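Local structure of amidase, hydantoinase/carbamoylase family (Burkholderia vietnamiensis, 5I4M) at residues V50-L55 against K60-L65; K71-T76 against E125-L130; G83-R88 against I191-D196. The protein probably hydrolyses N-carbamoyl-L-amino acids as a two-zinc hydrolase of the peptidase M20 family. One frame throughout, in Å; residues are numbered along the deposited sequence. Where two conformers were deposited one is given.

Three contacts show how one helix can tie a catalytic domain together. From the N terminus, contact 1 closes a short loop, folding residues 50-55 back on helix 57-72 only a few residues later. The far end of that helix opens contact 2, in which residues 71-76 meet helix 117-132 after a detour through three strands. Contact 3 begins inside that detour, at 83-88, and ends at 191-196, beyond the close of contact 2, so these two loops cross, whereas contact 1 stands in series before both. Arg63 and Asp64 of contact 1 bond to Gly83 and Tyr193 of contact 3, and Thr76 pairs with Arg88 between contacts 2 and 3.

Contact 1: residues V50-L55 against K60-L65; sequences VCRLAL and KAARDL
The guanidinium of Arg52 is sandwiched between two methyl groups, with CB of Ala62 over one face and CG1 of Val50, from its own segment, over the opposite one. Both sit toward the rim of the plane, and the methyl of Ala62 lies closest to NE, 3.8 Å from Ala62 CB to Arg52 NE. Around the edge, the N-H groups are used elsewhere: Arg52 NH2 bonds to the carbonyl of Ala105 and NH1 to that of Ile42. The methyls and the rim bonds together fix where the group lies and how it is turned. The second guanidinium, that of Arg63, has CD2 of Leu55 over one face, 4.0 Å from its NH2, the two side chains meeting at a slant. Its NH1 reaches the carbonyl of Gly83, and NH2 the hydroxyl of Thr147.

In the fold, this is a loop laid against the first turns of the helix it leads into, helix 57-72, in the M20 peptidase-type domain. The side chain of Arg52 lies about 7 Å from that of His104, a zinc ligand, which places the loop in the outer surroundings of the metal site.

The torsions explain the reach. Arg52 sends CG away from its backbone N (chi1 -175°), then bends at chi3 (72°), so CD and NE pass over Ala62; Arg63 stays extended from CG to NE and carries its head to Leu55. Lys60 and Asp64, one helical turn apart, form a salt bridge, 2.7 Å from Lys60 NZ to the syn lone pair side of Asp64 OD2.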
loop_
_atom_site.group_PDB
_atom_site.type_symbol
_atom_site.label_atom_id
_atom_site.label_comp_id
_atom_site.label_asym_id
_atom_site.label_seq_id
_atom_site.Cartn_x
_atom_site.Cartn_y
_atom_site.Cartn_z
ATOM N N VAL A 50 6.336 19.265 -7.485
ATOM C CA VAL A 50 6.263 19.745 -6.112
ATOM C C VAL A 50 5.585 18.677 -5.269
ATOM O O VAL A 50 4.493 18.213 -5.611
ATOM C CB VAL A 50 5.484 21.072 -6.023
ATOM C CG1 VAL A 50 5.240 21.460 -4.579
ATOM C CG2 VAL A 50 6.253 22.169 -6.760
ATOM N N CYS A 51 6.227 18.293 -4.173
ATOM C CA CYS A 51 5.647 17.395 -3.179
ATOM C C CYS A 51 5.554 18.197 -1.887
ATOM O O CYS A 51 6.497 18.222 -1.090
ATOM C CB CYS A 51 6.489 16.143 -3.005
ATOM S SG CYS A 51 5.813 15.011 -1.789
ATOM N N ARG A 52 4.415 18.874 -1.693
ATOM C CA ARG A 52 4.249 19.823 -0.604
ATOM C C ARG A 52 2.876 19.566 0.007
ATOM O O ARG A 52 1.935 20.336 -0.171
ATOM C CB ARG A 52 4.382 21.265 -1.094
ATOM C CG ARG A 52 4.330 22.324 -0.006
ATOM C CD ARG A 52 4.844 23.651 -0.546
ATOM N NE ARG A 52 3.896 24.258 -1.471
ATOM C CZ ARG A 52 4.217 24.831 -2.626
ATOM N NH1 ARG A 52 5.481 24.858 -3.042
ATOM N NH2 ARG A 52 3.264 25.369 -3.379
ATOM N N LEU A 53 2.765 18.455 0.728
ATOM C CA LEU A 53 1.477 18.079 1.287
ATOM C C LEU A 53 1.038 19.088 2.342
ATOM O O LEU A 53 1.858 19.736 3.003
ATOM C CB LEU A 53 1.538 16.674 1.873
ATOM C CG LEU A 53 1.268 15.514 0.900
ATOM C CD1 LEU A 53 -0.171 15.549 0.402
ATOM C CD2 LEU A 53 2.227 15.535 -0.275
ATOM N N ALA A 54 -0.283 19.229 2.479
ATOM C CA ALA A 54 -0.847 20.205 3.400
ATOM C C ALA A 54 -0.328 20.001 4.819
ATOM O O ALA A 54 -0.247 18.878 5.318
ATOM C CB ALA A 54 -2.375 20.105 3.389
ATOM N N LEU A 55 0.009 21.115 5.470
ATOM C CA LEU A 55 0.367 21.181 6.887
ATOM C C LEU A 55 1.644 20.411 7.214
ATOM O O LEU A 55 1.880 20.059 8.376
ATOM C CB LEU A 55 -0.796 20.713 7.775
ATOM C CG LEU A 55 -2.105 21.441 7.430
ATOM C CD1 LEU A 55 -3.234 21.117 8.418
ATOM C CD2 LEU A 55 -1.883 22.962 7.356
ATOM N N LYS A 60 4.181 24.867 5.473
ATOM C CA LYS A 60 4.454 25.984 6.375
ATOM C C LYS A 60 5.378 27.006 5.731
ATOM O O LYS A 60 5.143 28.213 5.841
ATOM C CB LYS A 60 5.080 25.468 7.680
ATOM C CG LYS A 60 5.537 26.566 8.637
ATOM C CD LYS A 60 6.340 26.008 9.817
ATOM C CE LYS A 60 6.750 27.098 10.813
ATOM N NZ LYS A 60 7.654 28.096 10.167
ATOM N N ALA A 61 6.447 26.543 5.072
ATOM C CA ALA A 61 7.410 27.475 4.494
ATOM C C ALA A 61 6.800 28.267 3.343
ATOM O O ALA A 61 7.062 29.470 3.205
ATOM C CB ALA A 61 8.668 26.728 4.037
ATOM N N ALA A 62 5.979 27.626 2.508
ATOM C CA ALA A 62 5.335 28.376 1.431
ATOM C C ALA A 62 4.398 29.443 1.989
ATOM O O ALA A 62 4.374 30.581 1.497
ATOM C CB ALA A 62 4.565 27.440 0.491
ATOM N N ARG A 63 3.599 29.084 3.000
ATOM C CA ARG A 63 2.758 30.062 3.685
ATOM C C ARG A 63 3.584 31.212 4.247
ATOM O O ARG A 63 3.270 32.389 4.016
ATOM C CB ARG A 63 1.980 29.382 4.814
ATOM C CG ARG A 63 0.932 28.382 4.360
ATOM C CD ARG A 63 0.604 27.402 5.499
ATOM N NE ARG A 63 -0.616 26.674 5.177
ATOM C CZ ARG A 63 -1.830 26.981 5.629
ATOM N NH1 ARG A 63 -2.005 27.992 6.482
ATOM N NH2 ARG A 63 -2.874 26.257 5.235
ATOM N N ASP A 64 4.627 30.891 5.025
ATOM C CA ASP A 64 5.462 31.937 5.614
ATOM C C ASP A 64 6.008 32.877 4.547
ATOM O O ASP A 64 6.031 34.104 4.728
ATOM C CB ASP A 64 6.634 31.322 6.384
ATOM C CG ASP A 64 6.220 30.593 7.652
ATOM O OD1 ASP A 64 5.048 30.682 8.082
ATOM O OD2 ASP A 64 7.109 29.936 8.243
ATOM N N LEU A 65 6.480 32.314 3.439
ATOM C CA LEU A 65 7.127 33.117 2.410
ATOM C C LEU A 65 6.137 34.082 1.782
ATOM O O LEU A 65 6.414 35.282 1.644
ATOM C CB LEU A 65 7.733 32.200 1.350
ATOM C CG LEU A 65 8.405 32.876 0.148
ATOM C CD1 LEU A 65 9.631 33.678 0.562
ATOM C CD2 LEU A 65 8.791 31.837 -0.895
#

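Contact 2: residues K71-T76 against E125-L130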
loop_
_atom_site.group_PDB
_atom_site.type_symbol
_atom_site.label_atom_id
_atom_site.label_comp_id
_atom_site.label_asym_id
_atom_site.label_seq_id
_atom_site.Cartn_x
_atom_site.Cartn_y
_atom_site.Cartn_z
ATOM N N LYS A 71 2.862 41.121 3.245
ATOM C CA LYS A 71 3.075 42.223 4.177
ATOM C C LYS A 71 3.944 43.296 3.544
ATOM O O LYS A 71 3.700 44.498 3.730
ATOM C CB LYS A 71 3.703 41.716 5.474
ATOM C CG LYS A 71 2.711 41.019 6.398
ATOM C CD LYS A 71 3.390 40.469 7.640
ATOM C CE LYS A 71 2.403 39.722 8.519
ATOM N NZ LYS A 71 3.107 39.006 9.616
ATOM N N ALA A 72 4.958 42.883 2.781
ATOM C CA ALA A 72 5.810 43.856 2.106
ATOM C C ALA A 72 5.037 44.639 1.059
ATOM O O ALA A 72 5.430 45.758 0.717
ATOM C CB ALA A 72 7.011 43.157 1.466
ATOM N N ALA A 73 3.946 44.079 0.545
ATOM C CA ALA A 73 3.088 44.790 -0.389
ATOM C C ALA A 73 1.974 45.553 0.321
ATOM O O ALA A 73 0.987 45.929 -0.322
ATOM C CB ALA A 73 2.501 43.819 -1.417
ATOM N N GLY A 74 2.104 45.775 1.629
ATOM C CA GLY A 74 1.151 46.586 2.366
ATOM C C GLY A 74 -0.099 45.872 2.839
ATOM O O GLY A 74 -1.077 46.535 3.193
ATOM N N CYS A 75 -0.107 44.543 2.856
ATOM C CA CYS A 75 -1.261 43.797 3.329
ATOM C C CYS A 75 -1.214 43.594 4.836
ATOM O O CYS A 75 -0.144 43.449 5.434
ATOM C CB CYS A 75 -1.339 42.426 2.658
ATOM S SG CYS A 75 -1.634 42.496 0.904
ATOM N N THR A 76 -2.398 43.582 5.444
ATOM C CA THR A 76 -2.579 43.101 6.804
ATOM C C THR A 76 -3.041 41.650 6.735
ATOM O O THR A 76 -3.790 41.267 5.834
ATOM C CB THR A 76 -3.586 43.963 7.572
ATOM O OG1 THR A 76 -4.806 44.059 6.826
ATOM C CG2 THR A 76 -3.028 45.358 7.764
ATOM N N GLU A 125 0.059 39.046 -7.230
ATOM C CA GLU A 125 0.432 39.922 -8.340
ATOM C C GLU A 125 -0.629 40.988 -8.593
ATOM O O GLU A 125 -0.288 42.112 -8.974
ATOM C CB GLU A 125 0.685 39.085 -9.600
ATOM C CG GLU A 125 0.937 39.894 -10.888
ATOM C CD GLU A 125 2.122 40.860 -10.792
ATOM O OE1 GLU A 125 2.051 41.949 -11.408
ATOM O OE2 GLU A 125 3.123 40.540 -10.107
ATOM N N VAL A 126 -1.910 40.668 -8.370
ATOM C CA VAL A 126 -2.950 41.695 -8.458
ATOM C C VAL A 126 -2.702 42.784 -7.423
ATOM O O VAL A 126 -2.767 43.981 -7.719
ATOM C CB VAL A 126 -4.346 41.067 -8.293
ATOM C CG1 VAL A 126 -5.395 42.150 -8.093
ATOM C CG2 VAL A 126 -4.692 40.246 -9.509
ATOM N N ILE A 127 -2.393 42.386 -6.191
ATOM C CA ILE A 127 -2.096 43.358 -5.137
ATOM C C ILE A 127 -0.932 44.249 -5.548
ATOM O O ILE A 127 -0.991 45.484 -5.455
ATOM C CB ILE A 127 -1.794 42.631 -3.816
ATOM C CG1 ILE A 127 -3.021 41.849 -3.342
ATOM C CG2 ILE A 127 -1.305 43.623 -2.767
ATOM C CD1 ILE A 127 -4.204 42.711 -3.044
ATOM N N ARG A 128 0.157 43.628 -6.012
ATOM C CA ARG A 128 1.333 44.405 -6.389
ATOM C C ARG A 128 1.030 45.324 -7.564
ATOM O O ARG A 128 1.549 46.445 -7.640
ATOM C CB ARG A 128 2.494 43.469 -6.725
ATOM C CG ARG A 128 3.023 42.689 -5.536
ATOM C CD ARG A 128 4.067 41.683 -5.980
ATOM N NE ARG A 128 4.915 41.222 -4.879
ATOM C CZ ARG A 128 5.709 40.153 -4.938
ATOM N NH1 ARG A 128 5.757 39.414 -6.040
ATOM N NH2 ARG A 128 6.457 39.823 -3.889
ATOM N N SER A 129 0.195 44.863 -8.494
ATOM C CA SER A 129 -0.126 45.674 -9.661
ATOM C C SER A 129 -1.022 46.844 -9.288
ATOM O O SER A 129 -0.885 47.935 -9.853
ATOM C CB SER A 129 -0.777 44.808 -10.734
ATOM O OG SER A 129 0.187 43.977 -11.350
ATOM N N LEU A 130 -1.940 46.645 -8.340
ATOM C CA LEU A 130 -2.709 47.777 -7.837
ATOM C C LEU A 130 -1.795 48.793 -7.170
ATOM O O LEU A 130 -2.010 50.001 -7.290
ATOM C CB LEU A 130 -3.777 47.307 -6.852
ATOM C CG LEU A 130 -4.856 46.357 -7.367
ATOM C CD1 LEU A 130 -5.676 45.833 -6.197
ATOM C CD2 LEU A 130 -5.737 47.057 -8.376
#
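A Schellman motif ends helix 57-72, and the turn it makes is packed against helix 117-132: Ala73, the first residue to leave helical geometry, and Cys75, just past the turn, both meet Ile127, and Ala73 also meets Arg128. Gly74 is the C-prime residue, with phi at 84°. Its N bonds to the carbonyl of Lys71 and the N of Cys75 to that of Ala70, so two amide groups close the helix end and turn the chain toward strand 76-79.

On the other helix a single methyl does most of the work. CG2 of Ile127 touches both partners, 3.9 Å from Cys75 SG and 4.0 Å from Ala73 CB. It is the branch that lies anti to the backbone N of Ile127, while CG1 takes the place beside that N (chi1 -63°). Cys75 likewise holds its sulfur beside its own backbone N, and its CB points toward the helix, which brings SG to the methyl. Ala73 CB is also 4.3 Å from Arg128 CG; the aliphatic start of that arginine thus flanks the methyl contact, and its charged end makes a cation-pi interaction with Trp69.

A polar tie joins the same two elements: Asn131, one residue beyond 125-130 on helix 117-132, donates its side-chain amide to the carbonyl of Ala73. Ile127 also rests on Arg89 of strand 85-89.

Between the side chains of the two segments the chemistry is that of small apolar groups and a sulfur, which implies dispersion and close fit; the Asn131 bond adds direction, satisfying Ala73 O as the helix cap does Gly74 N and Cys75 N.

Contact 3: residues G83-R88 against I191-D196; sequences GNVFMR and IGYAGD
Gly83 and Tyr193 bring their backbones within 5.0 Å of each other, CA to CA, with Gly83 CA only 3.2 Å from Tyr193 O in a CA-H...O contact bent to 125° at the hydrogen. Gly83 has a positive phi (80°), and without a side chain its CA can lie close to the carbonyl.

Beyond this, the tyrosine ring reaches Val85. CG2 of Val85 meets the ring obliquely at its CD1-CE1 bond, 3.8 Å from Tyr193 CE1 and 3.9 Å from Tyr193 CD1. CG2 is the methyl beside the backbone N of Val85, with CG1 anti to that N. The phenol hydroxyl bonds to Asp64 OD1 on helix 57-72, and Arg63 of the same helix makes a cation-pi interaction with the ring.

The other segment is a loop that follows a Schellman motif at Gly192, the end of helix 184-191. The arrangement is that of a loop after a Schellman-capped helix packing on the start of an inner strand of the zinc-binding M20 domain, 85-89, which is flanked on both sides, antiparallel to 76-79 and to 141-145.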
loop_
_atom_site.group_PDB
_atom_site.type_symbol
_atom_site.label_atom_id
_atom_site.label_comp_id
_atom_site.label_asym_id
_atom_site.label_seq_id
_atom_site.Cartn_x
_atom_site.Cartn_y
_atom_site.Cartn_z
ATOM N N GLY A 83 -6.741 27.649 9.685
ATOM C CA GLY A 83 -5.463 27.951 9.068
ATOM C C GLY A 83 -5.537 28.690 7.751
ATOM O O GLY A 83 -4.494 28.894 7.117
ATOM N N ASN A 84 -6.728 29.092 7.313
ATOM C CA ASN A 84 -6.834 29.910 6.116
ATOM C C ASN A 84 -6.171 31.258 6.372
ATOM O O ASN A 84 -6.312 31.843 7.452
ATOM C CB ASN A 84 -8.297 30.124 5.713
ATOM C CG ASN A 84 -9.060 28.826 5.511
ATOM O OD1 ASN A 84 -8.583 27.906 4.855
ATOM N ND2 ASN A 84 -10.281 28.760 6.061
ATOM N N VAL A 85 -5.440 31.751 5.375
ATOM C CA VAL A 85 -4.635 32.967 5.515
ATOM C C VAL A 85 -5.266 34.055 4.659
ATOM O O VAL A 85 -5.417 33.881 3.445
ATOM C CB VAL A 85 -3.179 32.733 5.087
ATOM C CG1 VAL A 85 -2.361 34.006 5.294
ATOM C CG2 VAL A 85 -2.580 31.542 5.818
ATOM N N PHE A 86 -5.589 35.195 5.278
ATOM C CA PHE A 86 -6.250 36.306 4.601
ATOM C C PHE A 86 -5.297 37.492 4.543
ATOM O O PHE A 86 -4.942 38.066 5.576
ATOM C CB PHE A 86 -7.553 36.661 5.312
ATOM C CG PHE A 86 -8.516 35.506 5.376
ATOM C CD1 PHE A 86 -8.448 34.577 6.408
ATOM C CD2 PHE A 86 -9.462 35.330 4.380
ATOM C CE1 PHE A 86 -9.331 33.498 6.452
ATOM C CE2 PHE A 86 -10.340 34.251 4.413
ATOM C CZ PHE A 86 -10.278 33.341 5.446
ATOM N N MET A 87 -4.886 37.846 3.333
ATOM C CA MET A 87 -3.971 38.952 3.094
ATOM C C MET A 87 -4.774 40.082 2.465
ATOM O O MET A 87 -5.234 39.964 1.324
ATOM C CB MET A 87 -2.812 38.493 2.213
ATOM C CG MET A 87 -1.935 37.440 2.884
ATOM S SD MET A 87 -0.993 36.379 1.759
ATOM C CE MET A 87 -2.222 35.133 1.334
ATOM N N ARG A 88 -4.950 41.167 3.213
ATOM C CA ARG A 88 -5.949 42.185 2.911
ATOM C C ARG A 88 -5.293 43.493 2.484
ATOM O O ARG A 88 -4.427 44.022 3.191
ATOM C CB ARG A 88 -6.835 42.424 4.134
ATOM C CG ARG A 88 -7.872 43.507 3.993
ATOM C CD ARG A 88 -8.746 43.479 5.228
ATOM N NE ARG A 88 -9.680 44.597 5.303
ATOM C CZ ARG A 88 -10.981 44.511 5.041
ATOM N NH1 ARG A 88 -11.526 43.348 4.661
ATOM N NH2 ARG A 88 -11.738 45.598 5.162
ATOM N N ILE A 191 2.553 23.743 12.961
ATOM C CA ILE A 191 3.224 24.646 12.030
ATOM C C ILE A 191 2.896 26.105 12.298
ATOM O O ILE A 191 3.326 26.979 11.534
ATOM C CB ILE A 191 2.900 24.328 10.552
ATOM C CG1 ILE A 191 1.427 24.607 10.215
ATOM C CG2 ILE A 191 3.292 22.892 10.212
ATOM C CD1 ILE A 191 1.200 24.821 8.712
ATOM N N GLY A 192 2.136 26.399 13.347
ATOM C CA GLY A 192 1.923 27.779 13.722
ATOM C C GLY A 192 0.812 28.480 12.986
ATOM O O GLY A 192 0.791 29.715 12.959
ATOM N N TYR A 193 -0.123 27.733 12.391
ATOM C CA TYR A 193 -1.252 28.322 11.682
ATOM C C TYR A 193 -2.590 27.940 12.309
ATOM O O TYR A 193 -3.615 27.926 11.626
ATOM C CB TYR A 193 -1.212 27.950 10.198
ATOM C CG TYR A 193 -0.235 28.836 9.452
ATOM C CD1 TYR A 193 -0.642 30.040 8.885
ATOM C CD2 TYR A 193 1.107 28.496 9.369
ATOM C CE1 TYR A 193 0.272 30.875 8.222
ATOM C CE2 TYR A 193 2.015 29.322 8.720
ATOM C CZ TYR A 193 1.595 30.501 8.151
ATOM O OH TYR A 193 2.524 31.298 7.512
ATOM N N ALA A 194 -2.602 27.644 13.609
ATOM C CA ALA A 194 -3.864 27.516 14.349
ATOM C C ALA A 194 -4.305 28.924 14.715
ATOM O O ALA A 194 -4.005 29.433 15.796
ATOM C CB ALA A 194 -3.698 26.636 15.583
ATOM N N GLY A 195 -5.023 29.566 13.791
ATOM C CA GLY A 195 -5.293 30.984 13.895
ATOM C C GLY A 195 -6.412 31.324 14.861
ATOM O O GLY A 195 -7.138 30.462 15.358
ATOM N N ASP A 196 -6.551 32.631 15.108
ATOM C CA ASP A 196 -7.477 33.157 16.103
ATOM C C ASP A 196 -8.771 33.701 15.518
ATOM O O ASP A 196 -9.748 33.844 16.262
ATOM C CB ASP A 196 -6.807 34.278 16.905
ATOM C CG ASP A 196 -6.255 35.380 16.012
ATOM O OD1 ASP A 196 -5.540 35.071 15.036
ATOM O OD2 ASP A 196 -6.539 36.560 16.280
#